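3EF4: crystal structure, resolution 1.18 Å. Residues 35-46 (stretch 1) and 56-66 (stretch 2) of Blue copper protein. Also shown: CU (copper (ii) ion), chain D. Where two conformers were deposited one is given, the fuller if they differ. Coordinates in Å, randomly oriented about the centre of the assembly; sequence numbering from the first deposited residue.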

# COMPACT_ATOMS: atom_id res chain seq x y z
N VAL A 35 4.94 -2.71 9.38
CA VAL A 35 5.17 -3.07 10.76
C VAL A 35 3.91 -2.90 11.60
O VAL A 35 3.18 -1.93 11.40
CB VAL A 35 6.35 -2.28 11.36
CG1 VAL A 35 7.64 -2.66 10.63
CG2 VAL A 35 6.13 -0.77 11.36
N PRO A 36 3.63 -3.83 12.50
CA PRO A 36 2.40 -3.80 13.29
C PRO A 36 2.49 -2.86 14.49
O PRO A 36 2.46 -3.27 15.67
CB PRO A 36 2.30 -5.26 13.72
CG PRO A 36 3.74 -5.69 13.91
CD PRO A 36 4.42 -5.05 12.75
N THR A 37 2.62 -1.57 14.19
CA THR A 37 2.73 -0.57 15.27
C THR A 37 1.59 -0.69 16.24
O THR A 37 1.77 -0.72 17.48
CB THR A 37 2.83 0.81 14.61
OG1 THR A 37 3.91 0.79 13.65
CG2 THR A 37 3.05 1.92 15.63
N ASP A 38 0.40 -0.80 15.69
CA ASP A 38 -0.80 -1.25 16.42
C ASP A 38 -1.10 -2.68 15.98
O ASP A 38 -0.89 -3.04 14.82
CB ASP A 38 -1.97 -0.30 16.14
CG ASP A 38 -1.74 1.06 16.71
OD1 ASP A 38 -2.10 2.07 16.10
OD2 ASP A 38 -1.16 1.12 17.85
N LYS A 39 -1.65 -3.48 16.87
CA LYS A 39 -2.07 -4.82 16.53
C LYS A 39 -3.40 -4.81 15.77
O LYS A 39 -4.15 -3.84 15.67
CB LYS A 39 -2.22 -5.71 17.78
CG LYS A 39 -0.90 -5.83 18.53
CD LYS A 39 -1.09 -6.65 19.79
N SER A 40 -3.68 -5.93 15.19
CA SER A 40 -4.94 -6.28 14.52
C SER A 40 -5.03 -5.72 13.12
O SER A 40 -6.16 -5.47 12.67
CB SER A 40 -6.15 -5.90 15.35
OG SER A 40 -6.04 -6.51 16.65
N HIS A 41 -3.91 -5.59 12.44
CA HIS A 41 -3.82 -5.21 11.05
C HIS A 41 -3.00 -6.20 10.26
O HIS A 41 -2.29 -7.01 10.83
CB HIS A 41 -3.17 -3.85 10.91
CG HIS A 41 -3.83 -2.75 11.67
ND1 HIS A 41 -5.00 -2.15 11.21
CD2 HIS A 41 -3.50 -2.17 12.85
CE1 HIS A 41 -5.34 -1.24 12.08
NE2 HIS A 41 -4.46 -1.21 13.11
N ASN A 42 -3.07 -6.16 8.95
CA ASN A 42 -2.10 -6.81 8.11
C ASN A 42 -1.82 -5.95 6.89
O ASN A 42 -2.41 -4.90 6.68
CB ASN A 42 -2.47 -8.22 7.71
CG ASN A 42 -3.40 -8.35 6.52
OD1 ASN A 42 -4.29 -7.54 6.33
ND2 ASN A 42 -3.15 -9.39 5.75
N ALA A 43 -0.93 -6.47 6.05
CA ALA A 43 -0.69 -5.86 4.73
C ALA A 43 -0.62 -6.98 3.73
O ALA A 43 0.08 -7.97 3.90
CB ALA A 43 0.58 -5.04 4.70
N GLU A 44 -1.39 -6.85 2.66
CA GLU A 44 -1.41 -7.84 1.58
C GLU A 44 -1.73 -7.16 0.26
O GLU A 44 -2.45 -6.15 0.19
CB GLU A 44 -2.40 -8.96 1.89
CG GLU A 44 -3.86 -8.53 1.93
CD GLU A 44 -4.73 -9.71 2.26
OE1 GLU A 44 -4.68 -10.21 3.37
OE2 GLU A 44 -5.45 -10.23 1.40
N SER A 45 -1.27 -7.74 -0.82
CA SER A 45 -1.56 -7.24 -2.14
C SER A 45 -3.04 -7.14 -2.42
O SER A 45 -3.79 -8.05 -2.05
CB SER A 45 -0.96 -8.20 -3.18
OG SER A 45 0.43 -8.33 -3.04
N VAL A 46 -3.46 -6.09 -3.10
CA VAL A 46 -4.77 -6.06 -3.73
C VAL A 46 -4.59 -6.78 -5.06
O VAL A 46 -4.11 -6.21 -6.03
CB VAL A 46 -5.28 -4.64 -3.87
CG1 VAL A 46 -6.61 -4.60 -4.59
CG2 VAL A 46 -5.49 -4.02 -2.48
CU CU D . -5.98 -2.57 9.51
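Stretch 2, residues 56-66: PVKGGFSKEVV

Stretch 2 runs antiparallel to stretch 1, its early residues beside Ser45 and its later ones beside Val35, and it is largely extended apart from one turn. Pro56 begins the contact, its CA 3.5 Å from Ser45 OG. Val57 is held at both backbone polar atoms: its N donates to Ser45 OG (2.9 Å), while its O accepts from Ser45 N (2.9 Å) and also lies 3.2 Å from Glu44 CA in a CA-H...O contact. Lys58 (phi/psi -144/98) forms a single beta bridge with Glu44, the two CA atoms 4.2 Å apart. Gly59 continues the pairing, with N donating to Ala43 O at 2.8 Å and O accepting from Asn42 ND2 at 3.0 Å; the same ND2 reaches Glu44 OE1 at 2.9 Å, so one amide ties together both stretches.

A type II turn then spans Gly60 to Lys63, closed by Lys63 N to Gly60 O (3.1 Å). At its corner the ring of Phe61 reaches back to Ser40, CE2 lying 3.3 Å from Ser40 O. Ser62, with positive phi (67/19), uses both N and OG: Ser62 N donates to His41 O (2.8 Å), and Ser62 OG accepts from Ser40 N (2.9 Å). Beyond the turn the chain extends again: Glu64 N packs 3.7 Å from Pro36 CD, and Val65 CG1 meets Ala43 CB at 3.9 Å.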

# COMPACT_ATOMS: atom_id res chain seq x y z
N PRO A 56 2.95 -11.98 -5.14
CA PRO A 56 2.16 -11.17 -4.20
C PRO A 56 2.73 -11.20 -2.79
O PRO A 56 3.59 -11.99 -2.43
CB PRO A 56 0.79 -11.83 -4.26
CG PRO A 56 0.99 -13.17 -4.80
CD PRO A 56 2.31 -13.25 -5.56
N VAL A 57 2.21 -10.30 -1.97
CA VAL A 57 2.53 -10.13 -0.57
C VAL A 57 1.31 -10.53 0.23
O VAL A 57 0.20 -10.09 -0.11
CB VAL A 57 2.92 -8.67 -0.24
CG1 VAL A 57 3.12 -8.45 1.22
CG2 VAL A 57 4.19 -8.28 -1.00
N LYS A 58 1.48 -11.34 1.27
CA LYS A 58 0.33 -11.62 2.15
C LYS A 58 0.87 -11.74 3.56
O LYS A 58 1.33 -12.80 3.98
CB LYS A 58 -0.48 -12.83 1.76
CG LYS A 58 -1.76 -12.95 2.63
CD LYS A 58 -2.81 -13.72 1.79
CE LYS A 58 -4.06 -14.03 2.52
N GLY A 59 0.78 -10.66 4.33
CA GLY A 59 1.27 -10.75 5.69
C GLY A 59 0.28 -11.37 6.63
O GLY A 59 -0.94 -11.34 6.47
N GLY A 60 0.83 -11.97 7.66
CA GLY A 60 -0.00 -12.51 8.69
C GLY A 60 -0.65 -11.43 9.56
O GLY A 60 -0.21 -10.30 9.63
N PHE A 61 -1.75 -11.87 10.20
CA PHE A 61 -2.50 -10.90 11.00
C PHE A 61 -1.67 -10.47 12.19
O PHE A 61 -1.10 -11.27 12.96
CB PHE A 61 -3.84 -11.55 11.34
CG PHE A 61 -4.78 -10.69 12.11
CD1 PHE A 61 -5.06 -11.00 13.44
CD2 PHE A 61 -5.39 -9.60 11.49
CE1 PHE A 61 -5.96 -10.19 14.14
CE2 PHE A 61 -6.26 -8.77 12.20
CZ PHE A 61 -6.53 -9.10 13.51
N SER A 62 -1.52 -9.19 12.38
CA SER A 62 -0.73 -8.60 13.45
C SER A 62 0.76 -8.87 13.29
O SER A 62 1.49 -8.74 14.29
CB SER A 62 -1.20 -9.11 14.83
OG SER A 62 -2.37 -8.48 15.18
N LYS A 63 1.24 -9.23 12.12
CA LYS A 63 2.65 -9.52 11.87
C LYS A 63 3.26 -8.52 10.90
O LYS A 63 2.63 -7.93 10.07
CB LYS A 63 2.87 -10.90 11.26
CG LYS A 63 2.22 -12.00 12.08
CD LYS A 63 3.09 -12.67 13.10
CE LYS A 63 2.34 -13.92 13.61
NZ LYS A 63 1.18 -13.47 14.44
N GLU A 64 4.57 -8.33 11.04
CA GLU A 64 5.40 -7.66 10.06
C GLU A 64 5.37 -8.47 8.77
O GLU A 64 5.33 -9.69 8.80
CB GLU A 64 6.83 -7.55 10.58
CG GLU A 64 7.72 -6.69 9.72
CD GLU A 64 8.73 -7.45 8.91
OE1 GLU A 64 9.65 -6.75 8.41
OE2 GLU A 64 8.51 -8.66 8.84
N VAL A 65 5.44 -7.79 7.65
CA VAL A 65 5.66 -8.40 6.34
C VAL A 65 6.44 -7.41 5.47
O VAL A 65 6.34 -6.19 5.65
CB VAL A 65 4.32 -8.77 5.71
CG1 VAL A 65 3.48 -7.55 5.30
CG2 VAL A 65 4.52 -9.69 4.50
N VAL A 66 7.21 -7.94 4.56
CA VAL A 66 8.00 -7.17 3.61
C VAL A 66 7.49 -7.32 2.20
O VAL A 66 7.01 -8.37 1.77
CB VAL A 66 9.45 -7.67 3.83
CG1 VAL A 66 9.83 -8.75 2.85
CG2 VAL A 66 10.49 -6.55 3.83
O HOH W 1 0.89 -8.39 7.88